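Local coordinates for protein glucose-6-phosphate 1-dehydrogenase (Mycobacterium avium, PDB 4LGV) that catalyses the oxidation of glucose 6-phosphate to 6-phosphogluconolactone, probably with a nicotinamide coenzyme as electron acceptor, at residues 161-166 / 192-197; 198-203 / 260-265; 354-359 / 366-371. All coordinates share one frame; numbering follows the deposited sequence. Where two conformers were deposited one is given.

Contact 1 of 3, residues 161-166 / 192-197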
loop_
_atom_site.group_PDB
_atom_site.type_symbol
_atom_site.label_atom_id
_atom_site.label_comp_id
_atom_site.label_asym_id
_atom_site.label_seq_id
_atom_site.Cartn_x
_atom_site.Cartn_y
_atom_site.Cartn_z
ATOM N N VAL A 161 -1.122 42.603 13.311
ATOM C CA VAL A 161 -2.423 43.212 13.078
ATOM C C VAL A 161 -3.554 42.361 13.592
ATOM O O VAL A 161 -3.650 41.155 13.270
ATOM C CB VAL A 161 -2.681 43.549 11.560
ATOM C CG1 VAL A 161 -1.772 44.653 11.147
ATOM C CG2 VAL A 161 -2.443 42.370 10.664
ATOM N N GLU A 162 -4.442 42.981 14.370
ATOM C CA GLU A 162 -5.616 42.237 14.867
ATOM C C GLU A 162 -6.611 41.972 13.780
ATOM O O GLU A 162 -6.851 42.805 12.949
ATOM C CB GLU A 162 -6.337 43.002 16.003
ATOM C CG GLU A 162 -5.813 42.642 17.375
ATOM C CD GLU A 162 -6.027 41.186 17.682
ATOM O OE1 GLU A 162 -5.284 40.618 18.508
ATOM O OE2 GLU A 162 -6.930 40.588 17.099
ATOM N N LYS A 163 -7.223 40.812 13.821
ATOM C CA LYS A 163 -8.369 40.497 12.991
ATOM C C LYS A 163 -9.490 41.544 13.151
ATOM O O LYS A 163 -9.708 42.019 14.252
ATOM C CB LYS A 163 -8.857 39.151 13.519
ATOM C CG LYS A 163 -10.141 38.592 12.987
ATOM C CD LYS A 163 -10.213 37.170 13.518
ATOM C CE LYS A 163 -11.579 36.486 13.459
ATOM N NZ LYS A 163 -11.361 35.013 13.636
ATOM N N PRO A 164 -10.241 41.862 12.089
ATOM C CA PRO A 164 -10.152 41.293 10.750
ATOM C C PRO A 164 -9.091 41.978 9.910
ATOM O O PRO A 164 -8.726 43.135 10.174
ATOM C CB PRO A 164 -11.540 41.555 10.162
ATOM C CG PRO A 164 -11.967 42.832 10.821
ATOM C CD PRO A 164 -11.437 42.718 12.232
ATOM N N PHE A 165 -8.584 41.236 8.947
ATOM C CA PHE A 165 -7.665 41.751 7.948
ATOM C C PHE A 165 -8.259 41.397 6.589
ATOM O O PHE A 165 -7.656 40.671 5.827
ATOM C CB PHE A 165 -6.223 41.180 8.110
ATOM C CG PHE A 165 -6.123 40.051 9.084
ATOM C CD1 PHE A 165 -6.443 38.747 8.706
ATOM C CD2 PHE A 165 -5.721 40.292 10.401
ATOM C CE1 PHE A 165 -6.361 37.705 9.641
ATOM C CE2 PHE A 165 -5.641 39.257 11.315
ATOM C CZ PHE A 165 -5.959 37.977 10.943
ATOM N N GLY A 166 -9.452 41.922 6.321
ATOM C CA GLY A 166 -10.121 41.725 5.073
ATOM C C GLY A 166 -11.417 41.042 5.366
ATOM O O GLY A 166 -11.538 40.293 6.360
ATOM N N ASP A 192 -5.000 36.048 14.808
ATOM C CA ASP A 192 -6.343 35.474 14.869
ATOM C C ASP A 192 -6.371 34.601 16.097
ATOM O O ASP A 192 -5.707 33.573 16.139
ATOM C CB ASP A 192 -6.638 34.663 13.605
ATOM C CG ASP A 192 -8.064 34.077 13.575
ATOM O OD1 ASP A 192 -8.681 33.877 14.636
ATOM O OD2 ASP A 192 -8.581 33.845 12.457
ATOM N N HIS A 193 -7.129 35.030 17.111
ATOM C CA HIS A 193 -7.116 34.356 18.407
ATOM C C HIS A 193 -7.434 32.888 18.302
ATOM O O HIS A 193 -6.864 32.105 19.031
ATOM C CB HIS A 193 -8.071 35.039 19.370
ATOM C CG HIS A 193 -7.794 36.489 19.494
ATOM N ND1 HIS A 193 -8.707 37.374 20.009
ATOM C CD2 HIS A 193 -6.719 37.220 19.103
ATOM C CE1 HIS A 193 -8.204 38.589 19.932
ATOM N NE2 HIS A 193 -6.999 38.523 19.395
ATOM N N PHE A 194 -8.314 32.510 17.360
ATOM C CA PHE A 194 -8.613 31.081 17.164
ATOM C C PHE A 194 -7.367 30.230 16.871
ATOM O O PHE A 194 -7.229 29.140 17.398
ATOM C CB PHE A 194 -9.640 30.856 16.086
ATOM C CG PHE A 194 -11.031 31.258 16.486
ATOM C CD1 PHE A 194 -11.685 30.626 17.526
ATOM C CD2 PHE A 194 -11.691 32.236 15.817
ATOM C CE1 PHE A 194 -12.965 30.994 17.892
ATOM C CE2 PHE A 194 -12.959 32.620 16.189
ATOM C CZ PHE A 194 -13.616 32.002 17.219
ATOM N N LEU A 195 -6.456 30.744 16.070
ATOM C CA LEU A 195 -5.213 30.027 15.734
ATOM C C LEU A 195 -4.330 29.727 16.912
ATOM O O LEU A 195 -3.650 28.729 16.925
ATOM C CB LEU A 195 -4.382 30.775 14.677
ATOM C CG LEU A 195 -4.703 30.251 13.290
ATOM C CD1 LEU A 195 -6.141 30.586 12.929
ATOM C CD2 LEU A 195 -3.739 30.864 12.292
ATOM N N GLY A 196 -4.407 30.574 17.939
ATOM C CA GLY A 196 -3.719 30.350 19.202
ATOM C C GLY A 196 -4.129 29.101 19.905
ATOM O O GLY A 196 -3.428 28.669 20.807
ATOM N N LYS A 197 -5.261 28.505 19.511
ATOM C CA LYS A 197 -5.722 27.237 20.073
ATOM C C LYS A 197 -5.168 26.037 19.353
ATOM O O LYS A 197 -5.424 24.904 19.749
ATOM C CB LYS A 197 -7.253 27.135 19.970
ATOM C CG LYS A 197 -8.009 28.148 20.796
ATOM C CD LYS A 197 -9.531 28.088 20.553
ATOM C CE LYS A 197 -10.306 28.841 21.633
ATOM N NZ LYS A 197 -10.194 28.091 22.933
HETATM O O HOH W 1 -10.612 32.463 12.032
#
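In one of two modelled conformers of H193, NE2 donates a nearly straight hydrogen bond to E162 OE1, at 2.8 Å with an N-H...O angle of 167°. In that conformer the carboxylate oxygen lies close to the imidazole plane and is met on its syn side. Ring and carboxylate planes are steeply turned against each other, 67° apart. E162 OE1 also bonds to Y133 OH.

K163 forms the second link, a salt bridge to D192. Its CG is anti to the backbone N (chi1 173°) and the chain beyond is extended, which carries the ammonium group to the carboxylate. K163 NZ is 3.1 Å from D192 OD1, above the carboxylate plane. The backbone N of F194 reaches D192 OD1 from the opposite face, 3.1 Å away, and closes an Asx turn. K163 NZ also bonds to D250 O, and D192 OD2 to N254 ND2, both on helix 246-264.

Apolar touches between the two segments are few. F194 CD2 lies 3.5 Å from K163 NZ, which sits at the ring edge. F165 turns its own edge to D192, with CZ 4.3 Å from D192 CB.

A cis peptide precedes P164. The sequence DHFLGK matches the DHYLGK-type motif that contributes to the substrate site in relatives. One salt bridge and a histidine-carboxylate bond join the end of strand 158-162 and the turn after it to loop 192-197, consistent with a preorganised polar site.

Contact 2 of 3, residues 198-203 / 260-265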
loop_
_atom_site.group_PDB
_atom_site.type_symbol
_atom_site.label_atom_id
_atom_site.label_comp_id
_atom_site.label_asym_id
_atom_site.label_seq_id
_atom_site.Cartn_x
_atom_site.Cartn_y
_atom_site.Cartn_z
ATOM N N GLN A 198 -4.510 26.244 18.237
ATOM C CA GLN A 198 -4.141 25.126 17.416
ATOM C C GLN A 198 -2.882 24.444 17.932
ATOM O O GLN A 198 -1.849 25.092 18.115
ATOM C CB GLN A 198 -3.944 25.573 15.979
ATOM C CG GLN A 198 -5.281 25.750 15.293
ATOM C CD GLN A 198 -5.174 26.014 13.808
ATOM O OE1 GLN A 198 -4.271 25.522 13.158
ATOM N NE2 GLN A 198 -6.150 26.753 13.254
ATOM N N PRO A 199 -2.955 23.123 18.132
ATOM C CA PRO A 199 -1.810 22.364 18.567
ATOM C C PRO A 199 -0.954 21.971 17.379
ATOM O O PRO A 199 -0.905 20.775 17.011
ATOM C CB PRO A 199 -2.462 21.143 19.235
ATOM C CG PRO A 199 -3.722 20.914 18.494
ATOM C CD PRO A 199 -4.158 22.282 18.026
ATOM N N VAL A 200 -0.301 22.970 16.784
ATOM C CA VAL A 200 0.428 22.841 15.528
ATOM C C VAL A 200 1.568 21.808 15.625
ATOM O O VAL A 200 1.667 20.902 14.790
ATOM C CB VAL A 200 0.954 24.209 15.046
ATOM C CG1 VAL A 200 1.824 24.080 13.803
ATOM C CG2 VAL A 200 -0.206 25.136 14.701
ATOM N N GLU A 201 2.418 21.929 16.633
ATOM C CA GLU A 201 3.551 21.016 16.757
ATOM C C GLU A 201 3.100 19.641 17.132
ATOM O O GLU A 201 3.627 18.645 16.611
ATOM C CB GLU A 201 4.570 21.489 17.782
ATOM C CG GLU A 201 5.454 22.622 17.289
ATOM C CD GLU A 201 6.387 23.165 18.385
ATOM O OE1 GLU A 201 6.643 22.458 19.414
ATOM O OE2 GLU A 201 6.855 24.313 18.209
ATOM N N GLU A 202 2.092 19.564 18.003
ATOM C CA GLU A 202 1.680 18.291 18.583
ATOM C C GLU A 202 0.895 17.449 17.616
ATOM O O GLU A 202 0.989 16.253 17.590
ATOM C CB GLU A 202 0.876 18.532 19.859
ATOM C CG GLU A 202 1.640 19.333 20.919
ATOM C CD GLU A 202 1.433 20.858 20.853
ATOM O OE1 GLU A 202 0.952 21.384 19.834
ATOM O OE2 GLU A 202 1.692 21.542 21.865
ATOM N N LEU A 203 0.114 18.087 16.767
ATOM C CA LEU A 203 -0.603 17.358 15.744
ATOM C C LEU A 203 0.341 16.846 14.633
ATOM O O LEU A 203 0.160 15.748 14.074
ATOM C CB LEU A 203 -1.628 18.307 15.174
ATOM C CG LEU A 203 -2.625 17.790 14.188
ATOM C CD1 LEU A 203 -3.182 16.450 14.643
ATOM C CD2 LEU A 203 -3.748 18.785 14.104
ATOM N N LEU A 260 -7.761 22.046 8.851
ATOM C CA LEU A 260 -7.815 21.055 7.799
ATOM C C LEU A 260 -6.448 20.876 7.163
ATOM O O LEU A 260 -5.982 19.757 6.960
ATOM C CB LEU A 260 -8.864 21.463 6.771
ATOM C CG LEU A 260 -8.893 20.591 5.539
ATOM C CD1 LEU A 260 -9.192 19.148 5.949
ATOM C CD2 LEU A 260 -9.948 21.064 4.579
ATOM N N ALA A 261 -5.786 21.980 6.856
ATOM C CA ALA A 261 -4.486 21.900 6.203
ATOM C C ALA A 261 -3.459 21.176 7.036
ATOM O O ALA A 261 -2.662 20.391 6.520
ATOM C CB ALA A 261 -3.978 23.278 5.832
ATOM N N LEU A 262 -3.489 21.411 8.343
ATOM C CA LEU A 262 -2.570 20.715 9.234
ATOM C C LEU A 262 -2.833 19.213 9.186
ATOM O O LEU A 262 -1.913 18.420 9.270
ATOM C CB LEU A 262 -2.739 21.195 10.660
ATOM C CG LEU A 262 -2.151 22.543 10.959
ATOM C CD1 LEU A 262 -2.445 22.967 12.396
ATOM C CD2 LEU A 262 -0.651 22.578 10.756
ATOM N N VAL A 263 -4.109 18.843 9.109
ATOM C CA VAL A 263 -4.519 17.453 9.119
ATOM C C VAL A 263 -4.158 16.803 7.796
ATOM O O VAL A 263 -3.821 15.636 7.767
ATOM C CB VAL A 263 -6.054 17.341 9.357
ATOM C CG1 VAL A 263 -6.555 15.947 9.064
ATOM C CG2 VAL A 263 -6.367 17.664 10.808
ATOM N N ALA A 264 -4.230 17.571 6.717
ATOM C CA ALA A 264 -4.139 17.021 5.354
ATOM C C ALA A 264 -2.804 17.189 4.634
ATOM O O ALA A 264 -2.524 16.479 3.661
ATOM C CB ALA A 264 -5.203 17.618 4.531
ATOM N N MET A 265 -1.961 18.095 5.103
ATOM C CA MET A 265 -0.718 18.426 4.383
ATOM C C MET A 265 0.274 17.289 4.343
ATOM O O MET A 265 0.298 16.417 5.238
ATOM C CB MET A 265 -0.022 19.621 5.011
ATOM C CG MET A 265 0.429 19.405 6.433
ATOM S SD MET A 265 1.093 20.867 7.229
ATOM C CE MET A 265 1.649 20.102 8.749
#
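L262 meets V200, L203 and Q198 where two helices pack. It lies in the last turn of helix 246-264, against the first turn of helix 200-209. The contact brings together chain from the NAD-binding and C-terminal portions of the enzyme, and all its touching residues are buried.

The L262 side chain can be followed outward. Its CB starts the contact, 4.3 Å from L203 CD2. CG is anti to the carbonyl carbon (chi1 -75°). From it CD1 goes between V200 and Q198, while CD2 turns to V200 CG1. L262 CD1 packs on V200 CG2 at 3.9 Å, the two side chains crossing at about a right angle. The same CD1 comes 3.2 Å from Q198 OE1, a tight meeting of a methyl and an amide oxygen. The other methyl, L262 CD2, lies 4.2 Å from V200 CG1.

Q198 stands before the helix, and P199 forms an inverse gamma turn that leads into it. The Q198 amide nitrogen is used elsewhere: NE2 bonds to H255 ND1 on helix 246-264. L276 of helix 273-284 packs on V200 from outside the pair. About a turn after V200, L203 CD2 also touches CG2 of V263, the residue after L262, at 4.4 Å.

Contact 3 of 3, residues 354-359 / 366-371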
loop_
_atom_site.group_PDB
_atom_site.type_symbol
_atom_site.label_atom_id
_atom_site.label_comp_id
_atom_site.label_asym_id
_atom_site.label_seq_id
_atom_site.Cartn_x
_atom_site.Cartn_y
_atom_site.Cartn_z
ATOM N N LEU A 354 -12.776 5.655 8.545
ATOM C CA LEU A 354 -12.071 4.705 7.652
ATOM C C LEU A 354 -13.036 3.951 6.791
ATOM O O LEU A 354 -14.171 3.829 7.167
ATOM C CB LEU A 354 -11.268 3.701 8.420
ATOM C CG LEU A 354 -9.907 4.216 8.900
ATOM C CD1 LEU A 354 -10.041 5.136 10.100
ATOM C CD2 LEU A 354 -9.029 3.050 9.269
ATOM N N HIS A 355 -12.608 3.455 5.626
ATOM C CA HIS A 355 -13.405 2.465 4.916
ATOM C C HIS A 355 -13.550 1.239 5.795
ATOM O O HIS A 355 -12.645 0.901 6.629
ATOM C CB HIS A 355 -12.725 1.979 3.598
ATOM C CG HIS A 355 -12.431 3.070 2.634
ATOM N ND1 HIS A 355 -13.411 3.628 1.842
ATOM C CD2 HIS A 355 -11.286 3.728 2.338
ATOM C CE1 HIS A 355 -12.892 4.584 1.095
ATOM N NE2 HIS A 355 -11.605 4.671 1.384
ATOM N N HIS A 356 -14.639 0.522 5.571
ATOM C CA HIS A 356 -14.736 -0.856 6.100
ATOM C C HIS A 356 -13.681 -1.738 5.492
ATOM O O HIS A 356 -13.176 -1.460 4.410
ATOM C CB HIS A 356 -16.119 -1.474 5.854
ATOM C CG HIS A 356 -17.167 -0.994 6.813
ATOM N ND1 HIS A 356 -17.172 -1.316 8.159
ATOM C CD2 HIS A 356 -18.271 -0.235 6.612
ATOM C CE1 HIS A 356 -18.239 -0.786 8.744
ATOM N NE2 HIS A 356 -18.903 -0.105 7.832
ATOM N N VAL A 357 -13.311 -2.792 6.201
ATOM C CA VAL A 357 -12.475 -3.814 5.560
ATOM C C VAL A 357 -13.278 -4.296 4.344
ATOM O O VAL A 357 -14.429 -4.561 4.472
ATOM C CB VAL A 357 -12.184 -4.977 6.481
ATOM C CG1 VAL A 357 -11.236 -5.929 5.802
ATOM C CG2 VAL A 357 -11.574 -4.446 7.768
ATOM N N PRO A 358 -12.671 -4.348 3.163
ATOM C CA PRO A 358 -13.467 -4.688 1.980
ATOM C C PRO A 358 -13.797 -6.166 1.916
ATOM O O PRO A 358 -13.136 -6.999 2.553
ATOM C CB PRO A 358 -12.554 -4.307 0.833
ATOM C CG PRO A 358 -11.145 -4.412 1.407
ATOM C CD PRO A 358 -11.283 -3.964 2.821
ATOM N N GLY A 359 -14.838 -6.487 1.185
ATOM C CA GLY A 359 -15.150 -7.870 0.897
ATOM C C GLY A 359 -15.902 -8.630 1.953
ATOM O O GLY A 359 -16.301 -8.075 2.970
ATOM N N ARG A 366 -17.735 -9.795 10.024
ATOM C CA ARG A 366 -16.604 -9.141 9.381
ATOM C C ARG A 366 -16.780 -7.647 9.273
ATOM O O ARG A 366 -15.903 -6.955 8.757
ATOM C CB ARG A 366 -16.392 -9.726 7.994
ATOM C CG ARG A 366 -15.893 -11.163 8.028
ATOM C CD ARG A 366 -14.536 -11.330 8.701
ATOM N NE ARG A 366 -14.053 -12.691 8.468
ATOM C CZ ARG A 366 -13.418 -13.085 7.372
ATOM N NH1 ARG A 366 -13.148 -12.205 6.394
ATOM N NH2 ARG A 366 -13.039 -14.351 7.266
ATOM N N ARG A 367 -17.920 -7.147 9.745
ATOM C CA ARG A 367 -18.283 -5.781 9.535
ATOM C C ARG A 367 -19.066 -5.200 10.715
ATOM O O ARG A 367 -20.202 -5.555 10.927
ATOM C CB ARG A 367 -19.110 -5.703 8.281
ATOM C CG ARG A 367 -19.469 -4.297 7.886
ATOM C CD ARG A 367 -19.956 -4.313 6.459
ATOM N NE ARG A 367 -20.590 -3.036 6.122
ATOM C CZ ARG A 367 -20.409 -2.373 4.986
ATOM N NH1 ARG A 367 -19.579 -2.846 4.046
ATOM N NH2 ARG A 367 -21.057 -1.226 4.787
ATOM N N PRO A 368 -18.444 -4.296 11.493
ATOM C CA PRO A 368 -19.165 -3.618 12.583
ATOM C C PRO A 368 -20.190 -2.641 12.013
ATOM O O PRO A 368 -20.115 -2.343 10.838
ATOM C CB PRO A 368 -18.073 -2.850 13.322
ATOM C CG PRO A 368 -16.831 -3.057 12.539
ATOM C CD PRO A 368 -17.139 -3.698 11.240
ATOM N N PRO A 369 -21.154 -2.193 12.829
ATOM C CA PRO A 369 -22.231 -1.303 12.335
ATOM C C PRO A 369 -21.691 0.035 11.872
ATOM O O PRO A 369 -22.190 0.590 10.903
ATOM C CB PRO A 369 -23.159 -1.134 13.542
ATOM C CG PRO A 369 -22.453 -1.703 14.729
ATOM C CD PRO A 369 -21.394 -2.647 14.217
ATOM N N GLU A 370 -20.608 0.505 12.497
ATOM C CA GLU A 370 -19.869 1.676 11.990
ATOM C C GLU A 370 -18.389 1.332 11.793
ATOM O O GLU A 370 -17.828 0.561 12.539
ATOM C CB GLU A 370 -20.000 2.839 12.957
ATOM C CG GLU A 370 -21.433 3.334 13.231
ATOM C CD GLU A 370 -22.134 3.916 11.993
ATOM O OE1 GLU A 370 -21.463 4.381 11.022
ATOM O OE2 GLU A 370 -23.388 3.916 11.996
ATOM N N PRO A 371 -17.744 1.948 10.802
ATOM C CA PRO A 371 -16.362 1.692 10.473
ATOM C C PRO A 371 -15.485 2.316 11.535
ATOM O O PRO A 371 -15.970 3.135 12.323
ATOM C CB PRO A 371 -16.177 2.393 9.121
ATOM C CG PRO A 371 -17.190 3.452 9.093
ATOM C CD PRO A 371 -18.371 2.907 9.862
HETATM O O HOH W 2 -21.356 1.135 8.613
HETATM O O HOH W 3 -15.302 -3.854 8.225
#
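In the long loop that joins strands 347-354 and 373-379, the imidazole of H356 is sandwiched between P371 and R367. P371 CB lies over the centre of one ring face, 3.9 Å from the centroid. R367 takes the opposite face. Its guanidinium stacks on the ring with centres 4.0 Å apart and planes at 26°. With chi2 165° and chi3 168°, the extended R367 chain lies across the same face, and CG makes a CH-pi contact 3.9 Å from the H356 centroid.

The loop is the connection of two neighbouring antiparallel strands in the large mixed sheet. At the end of strand 347-354, L354 O comes 3.1 Å from P371 CB, two residues before strand 373-379. P368 O comes within 3.2 Å of H356 CE1, at an oblique approach to the ring.

Two waters meet the ring nitrogens. Water 2 lies in the ring plane, 2.9 Å from H356 NE2; its approach to P369 O is too short to be trusted as a bond. Water 3 sits 3.2 Å from H356 ND1 and ties it to V357 N and R366 O. F208 of a second subunit packs on V357 and R366, and W328 of a third subunit also packs on V357.

How the contacts relate
Contacts 1 and 2 follow one another along the chain, since 192-197 runs straight into 198-203, and their centres are about 17 Å apart. Helix 246-264 serves both: it supplies polar partners to contact 1 and half of contact 2. Contact 1 is partly buried and built on charges and hydrogen bonds. Contact 2 is fully buried and almost wholly apolar. The centre of contact 3 is about 35 Å from the centre of the chain, in a loop of the mixed sheet. It has neither cross-segment hydrogen bonds nor a salt bridge, and relies on stacking, CH-pi contacts and water. Contacts 2 and 3 both touch the second subunit, whereas contact 1 touches no other chain.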